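Local coordinates for spectinomycin 9-adenylyltransferase (Enterococcus faecalis, PDB 6SXJ), which catalyses the ATP-dependent adenylylation of the 9-hydroxyl of spectinomycin, releasing diphosphate and making the bacterium resistant to this antibiotic, at residues I166-Y177 with V241-L252. Sequence-based numbering, arbitrary orientation.
Sequences IMDSSEELIDNY and VNLTINYLNNRL
Ile174 and Ile245 mark where two antiparallel helical segments draw nearest, their CA atoms 6.5 Å apart, in the all-helical C-terminal domain of this aminoglycoside nucleotidyltransferase. The axes of helices 166-173 and 241-252 run at 161° and come no closer than 11.0 Å, a wide spacing bridged by side chains. Small Ser170 lets Leu252 in: CD2 of the leucine lies 3.8 Å from the serine CB. The buried hydroxyl turns back to its own helix, Ser170 OG giving a 2.6 Å hydrogen bond to Met167 O, which also accepts from Glu171 N on the same face of the carbonyl. Flexible Met167, bent at chi2 and chi3, reaches Leu252 tip to tip, with Met167 CE 3.7 Å from Leu252 CG. In the middle, branched Ile174 wedges CG2 between Ile245 and Asn249, lying 3.6 Å from Ile245 CG2 and against the amide of Asn249, whose flat group offers a surface to the methyl. A type I turn, Leu173 to Asn176, then brings Tyr177 round to Val241, Asn242 and Ile245, while the next helix, 181-196, touches Leu173 and Tyr177 through Ser184. With CG between its backbone N and carbonyl carbon (chi1 70°), the tyrosine lays one ring face over Ile245, whose second branch makes a CH-pi contact, CG1 4.2 Å from the ring centroid. Short, branched Val241 fits close to the ring, its CG1 obliquely against CD1 and CE1, and beyond it the phenol OH of Tyr177 lies 3.3 Å from Asn242 CB.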
ATOM      1  N   ILE A 166      -7.227   6.423   8.591  1.00 65.07           N
ATOM      2  CA  ILE A 166      -6.291   7.465   8.177  1.00 64.17           C
ATOM      3  C   ILE A 166      -5.750   8.220   9.386  1.00 75.56           C
ATOM      4  O   ILE A 166      -4.547   8.494   9.479  1.00 75.63           O
ATOM      5  CB  ILE A 166      -6.967   8.418   7.175  1.00 65.06           C
ATOM      6  CG1 ILE A 166      -7.078   7.755   5.800  1.00 64.59           C
ATOM      7  CG2 ILE A 166      -6.192   9.733   7.088  1.00 68.63           C
ATOM      8  CD1 ILE A 166      -7.881   8.548   4.797  1.00 62.83           C
ATOM      9  N   MET A 167      -6.624   8.580  10.329  1.00 64.99           N
ATOM     10  CA  MET A 167      -6.182   9.375  11.468  1.00 68.33           C
ATOM     11  C   MET A 167      -5.200   8.601  12.336  1.00 69.20           C
ATOM     12  O   MET A 167      -4.187   9.146  12.790  1.00 64.52           O
ATOM     13  CB  MET A 167      -7.383   9.806  12.302  1.00 65.35           C
ATOM     14  CG  MET A 167      -8.487  10.513  11.547  1.00 65.43           C
ATOM     15  SD  MET A 167      -7.913  11.712  10.339  1.00 91.75           S
ATOM     16  CE  MET A 167      -7.101  12.916  11.367  1.00 64.04           C
ATOM     17  N   ASP A 168      -5.481   7.328  12.587  1.00 68.33           N
ATOM     18  CA  ASP A 168      -4.583   6.547  13.428  1.00 71.18           C
ATOM     19  C   ASP A 168      -3.209   6.398  12.775  1.00 70.45           C
ATOM     20  O   ASP A 168      -2.180   6.439  13.459  1.00 75.89           O
ATOM     21  CB  ASP A 168      -5.199   5.178  13.720  1.00 75.71           C
ATOM     22  CG  ASP A 168      -6.267   5.222  14.800  1.00 79.66           C
ATOM     23  OD1 ASP A 168      -6.524   6.318  15.321  1.00 76.85           O
ATOM     24  OD2 ASP A 168      -6.848   4.159  15.124  1.00 84.09           O
ATOM     25  N   SER A 169      -3.165   6.310  11.444  1.00 72.48           N
ATOM     26  CA  SER A 169      -1.882   6.193  10.758  1.00 70.12           C
ATOM     27  C   SER A 169      -1.112   7.507  10.788  1.00 70.34           C
ATOM     28  O   SER A 169       0.113   7.513  10.959  1.00 75.04           O
ATOM     29  CB  SER A 169      -2.102   5.748   9.316  1.00 63.80           C
ATOM     30  OG  SER A 169      -0.903   5.860   8.573  1.00 72.21           O
ATOM     31  N   SER A 170      -1.815   8.630  10.631  1.00 73.38           N
ATOM     32  CA  SER A 170      -1.150   9.924  10.726  1.00 71.39           C
ATOM     33  C   SER A 170      -0.545  10.131  12.106  1.00 73.78           C
ATOM     34  O   SER A 170       0.516  10.754  12.236  1.00 73.46           O
ATOM     35  CB  SER A 170      -2.138  11.050  10.422  1.00 76.81           C
ATOM     36  OG  SER A 170      -3.122  11.135  11.441  1.00 71.37           O
ATOM     37  N   GLU A 171      -1.202   9.614  13.148  1.00 76.58           N
ATOM     38  CA  GLU A 171      -0.753   9.876  14.511  1.00 80.11           C
ATOM     39  C   GLU A 171       0.640   9.311  14.753  1.00 84.14           C
ATOM     40  O   GLU A 171       1.460   9.933  15.440  1.00 79.04           O
ATOM     41  CB  GLU A 171      -1.752   9.293  15.510  1.00 82.42           C
ATOM     42  CG  GLU A 171      -2.558  10.343  16.258  1.00 93.10           C
ATOM     43  CD  GLU A 171      -3.884   9.811  16.771  1.00102.56           C
ATOM     44  OE1 GLU A 171      -4.789  10.630  17.043  1.00106.00           O
ATOM     45  OE2 GLU A 171      -4.023   8.576  16.907  1.00 94.60           O
ATOM     46  N   GLU A 172       0.926   8.128  14.208  1.00 81.83           N
ATOM     47  CA  GLU A 172       2.271   7.579  14.289  1.00 78.88           C
ATOM     48  C   GLU A 172       3.171   8.118  13.188  1.00 79.95           C
ATOM     49  O   GLU A 172       4.395   8.121  13.351  1.00 80.98           O
ATOM     50  CB  GLU A 172       2.215   6.052  14.232  1.00 85.88           C
ATOM     51  CG  GLU A 172       1.816   5.418  15.564  1.00 86.01           C
ATOM     52  CD  GLU A 172       1.896   3.911  15.539  1.00 99.95           C
ATOM     53  OE1 GLU A 172       1.436   3.272  16.510  1.00 99.05           O
ATOM     54  OE2 GLU A 172       2.405   3.367  14.537  1.00101.92           O
ATOM     55  N   LEU A 173       2.586   8.580  12.081  1.00 82.58           N
ATOM     56  CA  LEU A 173       3.376   9.155  10.995  1.00 76.51           C
ATOM     57  C   LEU A 173       4.102  10.419  11.439  1.00 78.65           C
ATOM     58  O   LEU A 173       5.283  10.609  11.128  1.00 82.45           O
ATOM     59  CB  LEU A 173       2.462   9.465   9.815  1.00 78.30           C
ATOM     60  CG  LEU A 173       3.070   9.618   8.428  1.00 76.39           C
ATOM     61  CD1 LEU A 173       2.124   9.046   7.390  1.00 80.33           C
ATOM     62  CD2 LEU A 173       3.350  11.078   8.158  1.00 77.80           C
ATOM     63  N   ILE A 174       3.422  11.292  12.181  1.00 78.46           N
ATOM     64  CA  ILE A 174       4.047  12.523  12.646  1.00 79.86           C
ATOM     65  C   ILE A 174       5.207  12.240  13.588  1.00 79.83           C
ATOM     66  O   ILE A 174       6.077  13.097  13.775  1.00 79.93           O
ATOM     67  CB  ILE A 174       3.008  13.434  13.337  1.00 69.05           C
ATOM     68  CG1 ILE A 174       2.181  12.637  14.351  1.00 82.74           C
ATOM     69  CG2 ILE A 174       2.097  14.084  12.309  1.00 72.20           C
ATOM     70  CD1 ILE A 174       2.717  12.699  15.773  1.00 86.86           C
ATOM     71  N   ASP A 175       5.235  11.057  14.201  1.00 80.78           N
ATOM     72  CA  ASP A 175       6.282  10.701  15.151  1.00 83.91           C
ATOM     73  C   ASP A 175       7.425   9.933  14.507  1.00 85.07           C
ATOM     74  O   ASP A 175       8.441   9.688  15.172  1.00 83.07           O
ATOM     75  CB  ASP A 175       5.688   9.870  16.297  1.00 81.33           C
ATOM     76  CG  ASP A 175       6.345  10.164  17.630  1.00 88.71           C
ATOM     77  OD1 ASP A 175       6.979  11.233  17.765  1.00 89.85           O
ATOM     78  OD2 ASP A 175       6.226   9.324  18.546  1.00 93.93           O
ATOM     79  N   ASN A 176       7.300   9.594  13.226  1.00 76.93           N
ATOM     80  CA  ASN A 176       8.232   8.704  12.555  1.00 76.27           C
ATOM     81  C   ASN A 176       8.487   9.147  11.131  1.00 79.55           C
ATOM     82  O   ASN A 176       8.522   8.343  10.197  1.00 87.97           O
ATOM     83  CB  ASN A 176       7.710   7.276  12.563  1.00 83.48           C
ATOM     84  CG  ASN A 176       7.735   6.666  13.957  1.00 79.97           C
ATOM     85  OD1 ASN A 176       8.743   6.120  14.472  1.00 70.32           O
ATOM     86  ND2 ASN A 176       6.622   6.812  14.603  1.00 78.06           N
ATOM     87  N   TYR A 177       8.657  10.446  10.956  1.00 78.95           N
ATOM     88  CA  TYR A 177       9.024  10.985   9.664  1.00 82.12           C
ATOM     89  C   TYR A 177      10.522  11.185   9.530  1.00 82.78           C
ATOM     90  O   TYR A 177      11.008  11.321   8.403  1.00 70.63           O
ATOM     91  CB  TYR A 177       8.298  12.309   9.419  1.00 71.87           C
ATOM     92  CG  TYR A 177       8.781  13.456  10.275  1.00 73.43           C
ATOM     93  CD1 TYR A 177       9.812  14.277   9.844  1.00 66.57           C
ATOM     94  CD2 TYR A 177       8.204  13.721  11.510  1.00 72.26           C
ATOM     95  CE1 TYR A 177      10.256  15.329  10.616  1.00 70.84           C
ATOM     96  CE2 TYR A 177       8.645  14.775  12.291  1.00 71.11           C
ATOM     97  CZ  TYR A 177       9.671  15.575  11.836  1.00 65.21           C
ATOM     98  OH  TYR A 177      10.117  16.626  12.600  1.00 72.35           O
ATOM     99  N   VAL A 241      11.285  20.125   8.014  1.00 62.20           N
ATOM    100  CA  VAL A 241      10.188  19.208   7.726  1.00 61.72           C
ATOM    101  C   VAL A 241       9.161  19.221   8.847  1.00 60.76           C
ATOM    102  O   VAL A 241       7.974  18.955   8.619  1.00 55.01           O
ATOM    103  CB  VAL A 241      10.740  17.787   7.494  1.00 66.05           C
ATOM    104  CG1 VAL A 241       9.601  16.803   7.287  1.00 66.22           C
ATOM    105  CG2 VAL A 241      11.699  17.770   6.306  1.00 73.38           C
ATOM    106  N   ASN A 242       9.601  19.494  10.077  1.00 65.62           N
ATOM    107  CA  ASN A 242       8.676  19.495  11.202  1.00 59.12           C
ATOM    108  C   ASN A 242       7.498  20.427  10.943  1.00 57.20           C
ATOM    109  O   ASN A 242       6.344  20.071  11.207  1.00 57.57           O
ATOM    110  CB  ASN A 242       9.421  19.894  12.478  1.00 63.99           C
ATOM    111  CG  ASN A 242      10.336  21.083  12.271  1.00 63.98           C
ATOM    112  OD1 ASN A 242      11.150  21.104  11.344  1.00 57.99           O
ATOM    113  ND2 ASN A 242      10.205  22.087  13.135  1.00 60.03           N
ATOM    114  N   LEU A 243       7.767  21.615  10.398  1.00 53.21           N
ATOM    115  CA  LEU A 243       6.712  22.613  10.230  1.00 56.28           C
ATOM    116  C   LEU A 243       5.638  22.137   9.265  1.00 53.16           C
ATOM    117  O   LEU A 243       4.437  22.288   9.524  1.00 52.39           O
ATOM    118  CB  LEU A 243       7.323  23.927   9.743  1.00 57.20           C
ATOM    119  CG  LEU A 243       8.499  24.402  10.593  1.00 54.60           C
ATOM    120  CD1 LEU A 243       9.112  25.666  10.047  1.00 60.60           C
ATOM    121  CD2 LEU A 243       8.036  24.604  12.031  1.00 58.10           C
ATOM    122  N   THR A 244       6.050  21.576   8.129  1.00 56.82           N
ATOM    123  CA  THR A 244       5.066  21.130   7.147  1.00 45.81           C
ATOM    124  C   THR A 244       4.292  19.923   7.658  1.00 47.03           C
ATOM    125  O   THR A 244       3.074  19.832   7.470  1.00 52.56           O
ATOM    126  CB  THR A 244       5.761  20.809   5.822  1.00 52.82           C
ATOM    127  OG1 THR A 244       6.347  22.000   5.283  1.00 53.96           O
ATOM    128  CG2 THR A 244       4.774  20.247   4.832  1.00 51.05           C
ATOM    129  N   ILE A 245       4.985  18.974   8.293  1.00 53.40           N
ATOM    130  CA  ILE A 245       4.294  17.856   8.934  1.00 49.16           C
ATOM    131  C   ILE A 245       3.214  18.386   9.868  1.00 58.37           C
ATOM    132  O   ILE A 245       2.052  17.957   9.823  1.00 55.47           O
ATOM    133  CB  ILE A 245       5.304  16.968   9.686  1.00 64.43           C
ATOM    134  CG1 ILE A 245       6.273  16.303   8.702  1.00 65.77           C
ATOM    135  CG2 ILE A 245       4.586  15.916  10.518  1.00 61.61           C
ATOM    136  CD1 ILE A 245       5.754  15.008   8.110  1.00 69.69           C
ATOM    137  N   ASN A 246       3.588  19.331  10.739  1.00 61.21           N
ATOM    138  CA  ASN A 246       2.618  19.947  11.636  1.00 64.09           C
ATOM    139  C   ASN A 246       1.488  20.591  10.844  1.00 55.89           C
ATOM    140  O   ASN A 246       0.306  20.381  11.139  1.00 58.53           O
ATOM    141  CB  ASN A 246       3.312  20.980  12.526  1.00 59.51           C
ATOM    142  CG  ASN A 246       4.238  20.342  13.543  1.00 73.24           C
ATOM    143  OD1 ASN A 246       4.149  19.140  13.810  1.00 75.04           O
ATOM    144  ND2 ASN A 246       5.139  21.142  14.116  1.00 66.77           N
ATOM    145  N   TYR A 247       1.839  21.364   9.814  1.00 58.30           N
ATOM    146  CA  TYR A 247       0.821  22.004   8.989  1.00 54.41           C
ATOM    147  C   TYR A 247      -0.123  20.974   8.378  1.00 58.16           C
ATOM    148  O   TYR A 247      -1.351  21.100   8.471  1.00 52.24           O
ATOM    149  CB  TYR A 247       1.483  22.826   7.884  1.00 60.85           C
ATOM    150  CG  TYR A 247       0.519  23.186   6.777  1.00 56.69           C
ATOM    151  CD1 TYR A 247      -0.444  24.167   6.975  1.00 60.46           C
ATOM    152  CD2 TYR A 247       0.550  22.533   5.545  1.00 59.01           C
ATOM    153  CE1 TYR A 247      -1.340  24.500   5.986  1.00 54.97           C
ATOM    154  CE2 TYR A 247      -0.346  22.867   4.541  1.00 57.77           C
ATOM    155  CZ  TYR A 247      -1.290  23.853   4.772  1.00 61.46           C
ATOM    156  OH  TYR A 247      -2.197  24.205   3.795  1.00 72.99           O
ATOM    157  N   LEU A 248       0.437  19.953   7.723  1.00 57.82           N
ATOM    158  CA  LEU A 248      -0.397  18.948   7.073  1.00 57.50           C
ATOM    159  C   LEU A 248      -1.246  18.196   8.086  1.00 58.70           C
ATOM    160  O   LEU A 248      -2.410  17.874   7.817  1.00 56.78           O
ATOM    161  CB  LEU A 248       0.484  17.975   6.290  1.00 55.90           C
ATOM    162  CG  LEU A 248       1.231  18.605   5.114  1.00 61.62           C
ATOM    163  CD1 LEU A 248       2.204  17.632   4.481  1.00 59.04           C
ATOM    164  CD2 LEU A 248       0.206  19.102   4.110  1.00 45.58           C
ATOM    165  N   ASN A 249      -0.674  17.892   9.252  1.00 54.99           N
ATOM    166  CA  ASN A 249      -1.422  17.163  10.271  1.00 62.59           C
ATOM    167  C   ASN A 249      -2.600  17.989  10.776  1.00 62.61           C
ATOM    168  O   ASN A 249      -3.734  17.501  10.849  1.00 55.51           O
ATOM    169  CB  ASN A 249      -0.491  16.782  11.423  1.00 59.75           C
ATOM    170  CG  ASN A 249      -1.135  15.816  12.396  1.00 62.05           C
ATOM    171  OD1 ASN A 249      -1.726  14.815  11.996  1.00 69.97           O
ATOM    172  ND2 ASN A 249      -1.027  16.116  13.682  1.00 71.12           N
ATOM    173  N   ASN A 250      -2.351  19.248  11.140  1.00 62.56           N
ATOM    174  CA  ASN A 250      -3.440  20.098  11.610  1.00 66.56           C
ATOM    175  C   ASN A 250      -4.492  20.283  10.522  1.00 66.70           C
ATOM    176  O   ASN A 250      -5.691  20.125  10.772  1.00 70.08           O
ATOM    177  CB  ASN A 250      -2.882  21.438  12.086  1.00 65.34           C
ATOM    178  CG  ASN A 250      -2.180  21.329  13.439  1.00 73.59           C
ATOM    179  OD1 ASN A 250      -1.032  21.754  13.593  1.00 76.32           O
ATOM    180  ND2 ASN A 250      -2.868  20.751  14.422  1.00 66.02           N
ATOM    181  N   ARG A 251      -4.059  20.604   9.299  1.00 61.21           N
ATOM    182  CA  ARG A 251      -4.990  20.650   8.172  1.00 68.83           C
ATOM    183  C   ARG A 251      -5.827  19.378   8.099  1.00 72.41           C
ATOM    184  O   ARG A 251      -7.041  19.431   7.873  1.00 69.39           O
ATOM    185  CB  ARG A 251      -4.208  20.856   6.875  1.00 64.06           C
ATOM    186  CG  ARG A 251      -5.023  21.207   5.645  1.00 74.58           C
ATOM    187  CD  ARG A 251      -4.144  21.042   4.409  1.00 68.94           C
ATOM    188  NE  ARG A 251      -4.461  21.964   3.326  1.00 87.09           N
ATOM    189  CZ  ARG A 251      -5.580  21.920   2.612  1.00 91.35           C
ATOM    190  NH1 ARG A 251      -6.504  21.005   2.879  1.00 91.44           N
ATOM    191  NH2 ARG A 251      -5.780  22.796   1.636  1.00102.55           N
ATOM    192  N   LEU A 252      -5.190  18.222   8.304  1.00 68.86           N
ATOM    193  CA  LEU A 252      -5.912  16.956   8.260  1.00 66.76           C
ATOM    194  C   LEU A 252      -6.857  16.813   9.445  1.00 71.06           C
ATOM    195  O   LEU A 252      -7.992  16.351   9.286  1.00 69.79           O
ATOM    196  CB  LEU A 252      -4.912  15.802   8.228  1.00 68.94           C
ATOM    197  CG  LEU A 252      -5.421  14.363   8.350  1.00 77.30           C
ATOM    198  CD1 LEU A 252      -6.407  14.023   7.249  1.00 74.49           C
ATOM    199  CD2 LEU A 252      -4.229  13.398   8.330  1.00 69.43           C
TER